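Local coordinates for protein glutathione S-transferase 2 (Onchocerca volvulus, PDB 1TU7) that transfers glutathione to electrophilic compounds as a homodimeric pi-class enzyme and appears to play a central role in the parasite's detoxification system, at residues Tyr86-Lys100 and Ile120-Thr134. Residues are numbered along the deposited sequence; the frame is centred on the assembly and turned at random.
Sequences YIDMFCEGVRDLHVK and ILPGELAKFEKLLAT. With GSH (glutathione), chain E.
The ring of F128 enters helix 86-100 as a knob among F90, G93, V94 and L97. Its CZ reaches 3.4 Å from G93 O, with the G93 carbonyl at the ring edge. CE2 meets V94 CG2 at 3.7 Å, while CD2 lies 3.6 Å from CE2 of F90; the rings of F128 and F90 meet obliquely, their planes 34° apart. L97 returns the interlock, its side chain seated among L121, E124, L125 and F128. With CG anti to the backbone N (chi1 179°), L97 directs CD1 to the CB of E124 and CD2 to F128 CE1, 3.9 Å away. The side chains of L131 and F90 run past each other in opposite directions, with L131 CD1 3.5 Å from F90 CD1, and L131 CD2 meets the Y86 ring at its edge.

Such knobs-into-holes packing joins helix segments 86-100 and 120-132, which run nearly antiparallel (171°) with their axes 11.0 Å apart at closest approach, in the all-helical C-terminal domain of the glutathione transferase fold. Waters bridge both ends: one accepts from Y86 OH and donates to L132 O, another links K100 NZ to E124 OE2, whose partner oxygen OE1 is salt-bridged to K127 NZ at 3.1 Å. Within its own segment T134 grips L131 O with N and OG1.

L175 of helix 173-183 packs on F128, and F47 of the second subunit on L131. D96 accepts hydrogen bonds from N1 of a glutathione with both carboxylate oxygens; S63, Q62 and L50 of the second subunit also hold that ligand, and the same Q62 is hydrogen-bonded to D96 OD2.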
ATOM      1  N   TYR A  86       8.810  -4.994   9.832  1.00 12.04           N
ATOM      2  CA  TYR A  86       7.675  -5.506  10.590  1.00 12.27           C
ATOM      3  C   TYR A  86       6.521  -4.524  10.676  1.00 12.04           C
ATOM      4  O   TYR A  86       5.362  -4.866  10.413  1.00 11.48           O
ATOM      5  CB  TYR A  86       8.120  -5.916  12.000  1.00 12.26           C
ATOM      6  CG  TYR A  86       6.967  -6.425  12.832  1.00 11.11           C
ATOM      7  CD1 TYR A  86       6.546  -5.769  13.941  1.00 11.01           C
ATOM      8  CD2 TYR A  86       6.307  -7.593  12.496  1.00 12.91           C
ATOM      9  CE1 TYR A  86       5.507  -6.213  14.708  1.00 13.02           C
ATOM     10  CE2 TYR A  86       5.257  -8.068  13.264  1.00 15.50           C
ATOM     11  CZ  TYR A  86       4.877  -7.381  14.369  1.00 13.37           C
ATOM     12  OH  TYR A  86       3.828  -7.844  15.150  1.00 14.59           O
ATOM     13  N   ILE A  87       6.816  -3.280  11.027  1.00 11.53           N
ATOM     14  CA  ILE A  87       5.754  -2.308  11.128  1.00 11.69           C
ATOM     15  C   ILE A  87       5.107  -2.014   9.795  1.00 11.54           C
ATOM     16  O   ILE A  87       3.929  -1.750   9.737  1.00 11.73           O
ATOM     17  CB  ILE A  87       6.199  -1.020  11.825  1.00 11.31           C
ATOM     18  CG1 ILE A  87       7.274  -0.262  11.038  1.00 13.05           C
ATOM     19  CG2 ILE A  87       6.576  -1.351  13.260  1.00 12.83           C
ATOM     20  CD1 ILE A  87       7.782   0.989  11.724  1.00 14.22           C
ATOM     21  N   ASP A  88       5.886  -2.060   8.717  1.00 11.09           N
ATOM     22  CA  ASP A  88       5.360  -1.870   7.364  1.00 11.34           C
ATOM     23  C   ASP A  88       4.427  -2.998   7.029  1.00 11.34           C
ATOM     24  O   ASP A  88       3.288  -2.798   6.617  1.00 11.12           O
ATOM     25  CB  ASP A  88       6.555  -1.807   6.425  1.00 10.97           C
ATOM     26  CG  ASP A  88       6.236  -1.467   5.032  1.00 10.27           C
ATOM     27  OD1 ASP A  88       5.049  -1.291   4.667  1.00 12.81           O
ATOM     28  OD2 ASP A  88       7.211  -1.360   4.225  1.00 12.76           O
ATOM     29  N   MET A  89       4.909  -4.215   7.236  1.00 11.16           N
ATOM     30  CA  MET A  89       4.099  -5.398   6.985  1.00 11.92           C
ATOM     31  C   MET A  89       2.775  -5.306   7.779  1.00 11.64           C
ATOM     32  O   MET A  89       1.697  -5.579   7.253  1.00 11.79           O
ATOM     33  CB  MET A  89       4.898  -6.634   7.390  1.00 12.51           C
ATOM     34  CG  MET A  89       4.195  -7.928   7.159  1.00 13.61           C
ATOM     35  SD  MET A  89       5.168  -9.332   7.801  1.00 14.16           S
ATOM     36  CE  MET A  89       4.442  -9.539   9.362  1.00 18.12           C
ATOM     37  N   PHE A  90       2.860  -4.947   9.049  1.00 11.33           N
ATOM     38  CA  PHE A  90       1.685  -4.826   9.908  1.00 11.40           C
ATOM     39  C   PHE A  90       0.721  -3.763   9.351  1.00 12.11           C
ATOM     40  O   PHE A  90      -0.476  -4.006   9.195  1.00 11.95           O
ATOM     41  CB  PHE A  90       2.126  -4.482  11.343  1.00 11.92           C
ATOM     42  CG  PHE A  90       1.145  -4.892  12.423  1.00 13.01           C
ATOM     43  CD1 PHE A  90       1.526  -5.774  13.405  1.00 13.55           C
ATOM     44  CD2 PHE A  90      -0.130  -4.406  12.470  1.00 16.24           C
ATOM     45  CE1 PHE A  90       0.660  -6.199  14.352  1.00 13.88           C
ATOM     46  CE2 PHE A  90      -0.998  -4.830  13.466  1.00 16.36           C
ATOM     47  CZ  PHE A  90      -0.594  -5.738  14.390  1.00 15.25           C
ATOM     48  N   CYS A  91       1.265  -2.600   9.030  1.00 11.34           N
ATOM     49  CA  CYS A  91       0.482  -1.495   8.516  1.00 12.16           C
ATOM     50  C   CYS A  91      -0.199  -1.878   7.205  1.00 12.01           C
ATOM     51  O   CYS A  91      -1.366  -1.555   6.984  1.00 11.78           O
ATOM     52  CB  CYS A  91       1.362  -0.262   8.368  1.00 11.85           C
ATOM     53  SG  CYS A  91       0.403   1.276   8.211  1.00 16.01           S
ATOM     54  N   GLU A  92       0.499  -2.608   6.356  1.00 11.13           N
ATOM     55  CA  GLU A  92      -0.094  -3.096   5.116  1.00 11.44           C
ATOM     56  C   GLU A  92      -1.259  -4.042   5.383  1.00 11.87           C
ATOM     57  O   GLU A  92      -2.261  -4.020   4.657  1.00 11.83           O
ATOM     58  CB  GLU A  92       0.942  -3.756   4.215  1.00 11.70           C
ATOM     59  CG  GLU A  92       1.939  -2.777   3.603  1.00 12.98           C
ATOM     60  CD  GLU A  92       1.283  -1.808   2.646  1.00 14.49           C
ATOM     61  OE1 GLU A  92       1.194  -0.626   2.994  1.00 15.26           O
ATOM     62  OE2 GLU A  92       0.773  -2.302   1.604  1.00 16.04           O
ATOM     63  N   GLY A  93      -1.136  -4.888   6.399  1.00 12.05           N
ATOM     64  CA  GLY A  93      -2.273  -5.703   6.790  1.00 12.83           C
ATOM     65  C   GLY A  93      -3.444  -4.861   7.231  1.00 13.04           C
ATOM     66  O   GLY A  93      -4.576  -5.161   6.925  1.00 12.55           O
ATOM     67  N   VAL A  94      -3.182  -3.781   7.955  1.00 11.83           N
ATOM     68  CA  VAL A  94      -4.260  -2.886   8.373  1.00 12.16           C
ATOM     69  C   VAL A  94      -4.932  -2.282   7.165  1.00 12.28           C
ATOM     70  O   VAL A  94      -6.155  -2.215   7.098  1.00 12.39           O
ATOM     71  CB  VAL A  94      -3.726  -1.795   9.331  1.00 12.10           C
ATOM     72  CG1 VAL A  94      -4.810  -0.799   9.675  1.00 11.81           C
ATOM     73  CG2 VAL A  94      -3.188  -2.454  10.613  1.00 13.10           C
ATOM     74  N   ARG A  95      -4.124  -1.877   6.193  1.00 12.59           N
ATOM     75  CA  ARG A  95      -4.677  -1.290   4.965  1.00 13.51           C
ATOM     76  C   ARG A  95      -5.539  -2.292   4.219  1.00 13.08           C
ATOM     77  O   ARG A  95      -6.587  -1.913   3.657  1.00 14.20           O
ATOM     78  CB  ARG A  95      -3.557  -0.757   4.093  1.00 14.53           C
ATOM     79  CG  ARG A  95      -2.916   0.454   4.684  1.00 16.38           C
ATOM     80  CD  ARG A  95      -1.624   0.823   4.043  1.00 21.73           C
ATOM     81  NE  ARG A  95      -1.829   1.376   2.721  1.00 22.89           N
ATOM     82  CZ  ARG A  95      -1.887   2.691   2.440  1.00 24.23           C
ATOM     83  NH1 ARG A  95      -1.780   3.613   3.388  1.00 22.99           N
ATOM     84  NH2 ARG A  95      -2.072   3.070   1.187  1.00 23.48           N
ATOM     85  N   ASP A  96      -5.171  -3.558   4.227  1.00 13.49           N
ATOM     86  CA  ASP A  96      -6.007  -4.576   3.584  1.00 14.42           C
ATOM     87  C   ASP A  96      -7.373  -4.676   4.272  1.00 15.14           C
ATOM     88  O   ASP A  96      -8.400  -4.829   3.597  1.00 15.16           O
ATOM     89  CB  ASP A  96      -5.376  -5.941   3.578  1.00 14.26           C
ATOM     90  CG  ASP A  96      -4.344  -6.126   2.523  1.00 17.93           C
ATOM     91  OD1 ASP A  96      -4.323  -5.376   1.539  1.00 21.41           O
ATOM     92  OD2 ASP A  96      -3.505  -7.007   2.666  1.00 18.98           O
ATOM     93  N   LEU A  97      -7.410  -4.643   5.608  1.00 13.49           N
ATOM     94  CA  LEU A  97      -8.688  -4.660   6.299  1.00 14.01           C
ATOM     95  C   LEU A  97      -9.463  -3.427   5.903  1.00 13.48           C
ATOM     96  O   LEU A  97     -10.664  -3.500   5.692  1.00 14.03           O
ATOM     97  CB  LEU A  97      -8.524  -4.751   7.805  1.00 13.35           C
ATOM     98  CG  LEU A  97      -9.825  -4.744   8.601  1.00 14.36           C
ATOM     99  CD1 LEU A  97     -10.767  -5.827   8.127  1.00 15.25           C
ATOM    100  CD2 LEU A  97      -9.516  -4.888  10.084  1.00 15.92           C
ATOM    101  N   HIS A  98      -8.802  -2.277   5.791  1.00 13.20           N
ATOM    102  CA  HIS A  98      -9.487  -1.059   5.450  1.00 13.39           C
ATOM    103  C   HIS A  98     -10.101  -1.122   4.058  1.00 13.50           C
ATOM    104  O   HIS A  98     -11.179  -0.567   3.839  1.00 14.21           O
ATOM    105  CB  HIS A  98      -8.538   0.141   5.568  1.00 13.55           C
ATOM    106  CG  HIS A  98      -9.276   1.428   5.630  1.00 14.94           C
ATOM    107  ND1 HIS A  98      -9.957   1.809   6.758  1.00 20.78           N
ATOM    108  CD2 HIS A  98      -9.533   2.376   4.695  1.00 15.41           C
ATOM    109  CE1 HIS A  98     -10.548   2.971   6.537  1.00 21.26           C
ATOM    110  NE2 HIS A  98     -10.287   3.346   5.303  1.00 17.51           N
ATOM    111  N   VAL A  99      -9.461  -1.831   3.142  1.00 14.20           N
ATOM    112  CA  VAL A  99     -10.022  -2.024   1.796  1.00 15.28           C
ATOM    113  C   VAL A  99     -11.325  -2.812   1.905  1.00 15.00           C
ATOM    114  O   VAL A  99     -12.322  -2.465   1.264  1.00 15.44           O
ATOM    115  CB  VAL A  99      -9.027  -2.755   0.878  1.00 16.33           C
ATOM    116  CG1 VAL A  99      -9.677  -3.222  -0.426  1.00 18.53           C
ATOM    117  CG2 VAL A  99      -7.875  -1.847   0.535  1.00 18.13           C
ATOM    118  N   LYS A 100     -11.346  -3.846   2.723  1.00 14.26           N
ATOM    119  CA  LYS A 100     -12.565  -4.641   2.894  1.00 14.78           C
ATOM    120  C   LYS A 100     -13.671  -3.815   3.525  1.00 13.82           C
ATOM    121  O   LYS A 100     -14.842  -3.852   3.081  1.00 15.66           O
ATOM    122  CB  LYS A 100     -12.316  -5.888   3.740  1.00 15.00           C
ATOM    123  CG  LYS A 100     -11.408  -6.896   3.042  1.00 17.49           C
ATOM    124  CD  LYS A 100     -11.145  -8.146   3.864  1.00 19.57           C
ATOM    125  CE  LYS A 100     -10.136  -9.039   3.151  1.00 20.67           C
ATOM    126  NZ  LYS A 100      -8.747  -8.472   3.096  1.00 23.18           N
ATOM    127  N   ILE A 120     -16.872 -11.997   8.220  1.00 20.41           N
ATOM    128  CA  ILE A 120     -15.587 -11.566   7.688  1.00 19.41           C
ATOM    129  C   ILE A 120     -14.711 -10.981   8.789  1.00 17.62           C
ATOM    130  O   ILE A 120     -13.567 -11.391   8.978  1.00 18.37           O
ATOM    131  CB  ILE A 120     -15.774 -10.499   6.586  1.00 19.79           C
ATOM    132  CG1 ILE A 120     -16.656 -11.029   5.444  1.00 21.61           C
ATOM    133  CG2 ILE A 120     -14.415 -10.026   6.074  1.00 19.42           C
ATOM    134  CD1 ILE A 120     -16.083 -12.214   4.737  1.00 25.90           C
ATOM    135  N   LEU A 121     -15.261 -10.015   9.495  1.00 16.51           N
ATOM    136  CA  LEU A 121     -14.474  -9.246  10.450  1.00 15.63           C
ATOM    137  C   LEU A 121     -13.793 -10.089  11.520  1.00 15.94           C
ATOM    138  O   LEU A 121     -12.632  -9.857  11.792  1.00 15.25           O
ATOM    139  CB  LEU A 121     -15.288  -8.134  11.091  1.00 16.10           C
ATOM    140  CG  LEU A 121     -14.572  -7.163  12.029  1.00 15.71           C
ATOM    141  CD1 LEU A 121     -13.384  -6.521  11.310  1.00 14.85           C
ATOM    142  CD2 LEU A 121     -15.594  -6.136  12.483  1.00 15.39           C
ATOM    143  N   PRO A 122     -14.468 -11.041  12.165  1.00 15.72           N
ATOM    144  CA  PRO A 122     -13.784 -11.754  13.253  1.00 15.69           C
ATOM    145  C   PRO A 122     -12.481 -12.433  12.810  1.00 16.40           C
ATOM    146  O   PRO A 122     -11.487 -12.271  13.500  1.00 16.53           O
ATOM    147  CB  PRO A 122     -14.842 -12.779  13.716  1.00 16.07           C
ATOM    148  CG  PRO A 122     -16.157 -12.067  13.357  1.00 16.42           C
ATOM    149  CD  PRO A 122     -15.875 -11.470  12.013  1.00 15.76           C
ATOM    150  N   GLY A 123     -12.477 -13.136  11.684  1.00 16.05           N
ATOM    151  CA  GLY A 123     -11.276 -13.780  11.193  1.00 16.00           C
ATOM    152  C   GLY A 123     -10.187 -12.799  10.832  1.00 16.07           C
ATOM    153  O   GLY A 123      -8.983 -13.098  10.943  1.00 16.93           O
ATOM    154  N   GLU A 124     -10.590 -11.627  10.363  1.00 15.29           N
ATOM    155  CA  GLU A 124      -9.591 -10.618  10.039  1.00 16.00           C
ATOM    156  C   GLU A 124      -8.967 -10.063  11.308  1.00 15.22           C
ATOM    157  O   GLU A 124      -7.744  -9.924  11.375  1.00 14.84           O
ATOM    158  CB  GLU A 124     -10.191  -9.515   9.171  1.00 16.54           C
ATOM    159  CG  GLU A 124     -10.594 -10.015   7.788  1.00 18.45           C
ATOM    160  CD  GLU A 124      -9.498 -10.842   7.164  1.00 21.65           C
ATOM    161  OE1 GLU A 124      -9.694 -12.081   6.973  1.00 27.03           O
ATOM    162  OE2 GLU A 124      -8.412 -10.284   6.930  1.00 20.37           O
ATOM    163  N   LEU A 125      -9.772  -9.775  12.320  1.00 15.09           N
ATOM    164  CA  LEU A 125      -9.219  -9.300  13.578  1.00 14.64           C
ATOM    165  C   LEU A 125      -8.347 -10.337  14.242  1.00 14.93           C
ATOM    166  O   LEU A 125      -7.352  -9.998  14.863  1.00 14.54           O
ATOM    167  CB  LEU A 125     -10.328  -8.878  14.541  1.00 14.26           C
ATOM    168  CG  LEU A 125     -11.150  -7.669  14.127  1.00 15.61           C
ATOM    169  CD1 LEU A 125     -12.314  -7.442  15.065  1.00 15.96           C
ATOM    170  CD2 LEU A 125     -10.277  -6.377  14.100  1.00 15.97           C
ATOM    171  N   ALA A 126      -8.721 -11.600  14.099  1.00 14.67           N
ATOM    172  CA  ALA A 126      -7.931 -12.664  14.686  1.00 13.78           C
ATOM    173  C   ALA A 126      -6.505 -12.653  14.181  1.00 14.58           C
ATOM    174  O   ALA A 126      -5.568 -12.958  14.925  1.00 14.76           O
ATOM    175  CB  ALA A 126      -8.569 -14.004  14.411  1.00 13.98           C
ATOM    176  N   LYS A 127      -6.311 -12.296  12.913  1.00 13.98           N
ATOM    177  CA  LYS A 127      -4.973 -12.247  12.352  1.00 14.50           C
ATOM    178  C   LYS A 127      -4.151 -11.193  13.086  1.00 14.52           C
ATOM    179  O   LYS A 127      -2.976 -11.385  13.366  1.00 14.67           O
ATOM    180  CB  LYS A 127      -5.034 -11.916  10.852  1.00 14.37           C
ATOM    181  CG  LYS A 127      -5.589 -13.046  10.033  1.00 16.73           C
ATOM    182  CD  LYS A 127      -6.016 -12.603   8.622  1.00 21.71           C
ATOM    183  CE  LYS A 127      -6.562 -13.787   7.831  1.00 25.34           C
ATOM    184  NZ  LYS A 127      -6.898 -13.407   6.424  1.00 26.90           N
ATOM    185  N   PHE A 128      -4.767 -10.053  13.370  1.00 13.67           N
ATOM    186  CA  PHE A 128      -4.093  -8.985  14.126  1.00 14.24           C
ATOM    187  C   PHE A 128      -3.825  -9.322  15.595  1.00 14.24           C
ATOM    188  O   PHE A 128      -2.790  -8.950  16.126  1.00 14.24           O
ATOM    189  CB  PHE A 128      -4.852  -7.674  14.044  1.00 13.92           C
ATOM    190  CG  PHE A 128      -4.924  -7.122  12.682  1.00 15.55           C
ATOM    191  CD1 PHE A 128      -6.081  -7.132  11.973  1.00 20.36           C
ATOM    192  CD2 PHE A 128      -3.765  -6.626  12.086  1.00 19.71           C
ATOM    193  CE1 PHE A 128      -6.116  -6.614  10.695  1.00 22.39           C
ATOM    194  CE2 PHE A 128      -3.800  -6.113  10.831  1.00 21.31           C
ATOM    195  CZ  PHE A 128      -4.975  -6.132  10.134  1.00 20.63           C
ATOM    196  N   GLU A 129      -4.789  -9.975  16.242  1.00 14.76           N
ATOM    197  CA  GLU A 129      -4.638 -10.368  17.622  1.00 14.88           C
ATOM    198  C   GLU A 129      -3.418 -11.297  17.734  1.00 14.67           C
ATOM    199  O   GLU A 129      -2.625 -11.170  18.675  1.00 15.97           O
ATOM    200  CB  GLU A 129      -5.920 -11.061  18.084  1.00 14.48           C
ATOM    201  CG  GLU A 129      -5.909 -11.589  19.511  1.00 14.89           C
ATOM    202  CD  GLU A 129      -6.125 -10.537  20.566  1.00 16.69           C
ATOM    203  OE1 GLU A 129      -6.010 -10.871  21.766  1.00 15.83           O
ATOM    204  OE2 GLU A 129      -6.440  -9.383  20.248  1.00 15.98           O
ATOM    205  N   LYS A 130      -3.281 -12.212  16.789  1.00 14.00           N
ATOM    206  CA  LYS A 130      -2.170 -13.147  16.738  1.00 14.31           C
ATOM    207  C   LYS A 130      -0.835 -12.433  16.459  1.00 14.53           C
ATOM    208  O   LYS A 130       0.173 -12.708  17.099  1.00 16.28           O
ATOM    209  CB  LYS A 130      -2.429 -14.275  15.735  1.00 14.52           C
ATOM    210  CG  LYS A 130      -1.332 -15.332  15.621  1.00 15.56           C
ATOM    211  CD  LYS A 130      -1.819 -16.520  14.811  1.00 18.08           C
ATOM    212  CE  LYS A 130      -0.795 -17.659  14.827  1.00 20.49           C
ATOM    213  NZ  LYS A 130      -1.224 -18.853  14.046  1.00 25.17           N
ATOM    214  N   LEU A 131      -0.839 -11.530  15.490  1.00 14.46           N
ATOM    215  CA  LEU A 131       0.413 -10.895  15.070  1.00 15.11           C
ATOM    216  C   LEU A 131       0.887  -9.923  16.124  1.00 14.65           C
ATOM    217  O   LEU A 131       2.077  -9.854  16.410  1.00 14.42           O
ATOM    218  CB  LEU A 131       0.199 -10.178  13.752  1.00 14.54           C
ATOM    219  CG  LEU A 131       1.216 -10.188  12.630  1.00 20.90           C
ATOM    220  CD1 LEU A 131       1.146  -8.887  11.786  1.00 17.26           C
ATOM    221  CD2 LEU A 131       2.592 -10.716  12.928  1.00 16.48           C
ATOM    222  N   LEU A 132      -0.039  -9.192  16.742  1.00 14.08           N
ATOM    223  CA  LEU A 132       0.341  -8.210  17.743  1.00 14.38           C
ATOM    224  C   LEU A 132       1.153  -8.848  18.887  1.00 14.50           C
ATOM    225  O   LEU A 132       2.063  -8.210  19.421  1.00 14.17           O
ATOM    226  CB  LEU A 132      -0.897  -7.495  18.258  1.00 14.57           C
ATOM    227  CG  LEU A 132      -0.688  -6.425  19.315  1.00 15.18           C
ATOM    228  CD1 LEU A 132       0.143  -5.272  18.763  1.00 17.91           C
ATOM    229  CD2 LEU A 132      -2.026  -5.921  19.772  1.00 15.56           C
ATOM    230  N   ALA A 133       0.846 -10.109  19.209  1.00 15.56           N
ATOM    231  CA  ALA A 133       1.511 -10.836  20.277  1.00 15.39           C
ATOM    232  C   ALA A 133       3.009 -10.994  20.078  1.00 15.76           C
ATOM    233  O   ALA A 133       3.737 -11.276  21.024  1.00 17.07           O
ATOM    234  CB  ALA A 133       0.880 -12.218  20.401  1.00 15.47           C
ATOM    235  N   THR A 134       3.494 -10.812  18.856  1.00 16.07           N
ATOM    236  CA  THR A 134       4.877 -11.209  18.574  1.00 16.87           C
ATOM    237  C   THR A 134       5.918 -10.311  19.205  1.00 16.92           C
ATOM    238  O   THR A 134       7.071 -10.713  19.304  1.00 18.35           O
ATOM    239  CB  THR A 134       5.184 -11.352  17.080  1.00 17.89           C
ATOM    240  OG1 THR A 134       5.007 -10.101  16.431  1.00 19.60           O
ATOM    241  CG2 THR A 134       4.260 -12.338  16.354  1.00 19.85           C
TER
HETATM  242  N1  GSH E1002      -1.884  -6.500   0.335  1.00 13.76           N
HETATM  243  CA1 GSH E1002      -1.503  -7.795  -0.103  1.00 12.92           C
HETATM  244  C1  GSH E1002      -0.157  -7.851  -0.624  1.00 13.48           C
HETATM  245  O11 GSH E1002       0.703  -8.768  -0.537  1.00 12.36           O
HETATM  246  O12 GSH E1002       0.134  -6.811  -1.401  1.00 13.28           O
HETATM  247  CB1 GSH E1002      -2.509  -8.655  -0.804  1.00 12.83           C
HETATM  248  CG1 GSH E1002      -2.175 -10.152  -0.876  1.00 12.94           C
HETATM  249  CD1 GSH E1002      -3.233 -10.916  -1.640  1.00 15.85           C
HETATM  250  OE1 GSH E1002      -4.385 -10.290  -2.006  1.00 17.52           O
HETATM  251  N2  GSH E1002      -2.982 -12.182  -1.895  1.00 17.22           N
HETATM  252  CA2 GSH E1002      -3.854 -13.012  -2.712  1.00 19.13           C
HETATM  253  C2  GSH E1002      -4.041 -14.292  -1.983  1.00 19.81           C
HETATM  254  O2  GSH E1002      -3.008 -14.785  -1.247  1.00 16.92           O
HETATM  255  CB2 GSH E1002      -3.187 -13.359  -4.027  1.00 21.61           C
HETATM  256  SG2 GSH E1002      -2.983 -11.919  -5.095  1.00 28.60           S
HETATM  257  N3  GSH E1002      -5.170 -14.948  -2.086  1.00 21.54           N
HETATM  258  CA3 GSH E1002      -5.289 -16.302  -1.561  1.00 22.48           C
HETATM  259  C3  GSH E1002      -6.275 -16.353  -0.425  1.00 24.06           C
HETATM  260  O31 GSH E1002      -6.706 -17.609   0.064  1.00 25.37           O
HETATM  261  O32 GSH E1002      -6.752 -15.269   0.143  1.00 24.78           O
HETATM  262  O   HOH W   1       3.495  -6.717  17.554  1.00 15.14           O
HETATM  263  O   HOH W   2      -8.069  -7.850   5.697  1.00 19.81           O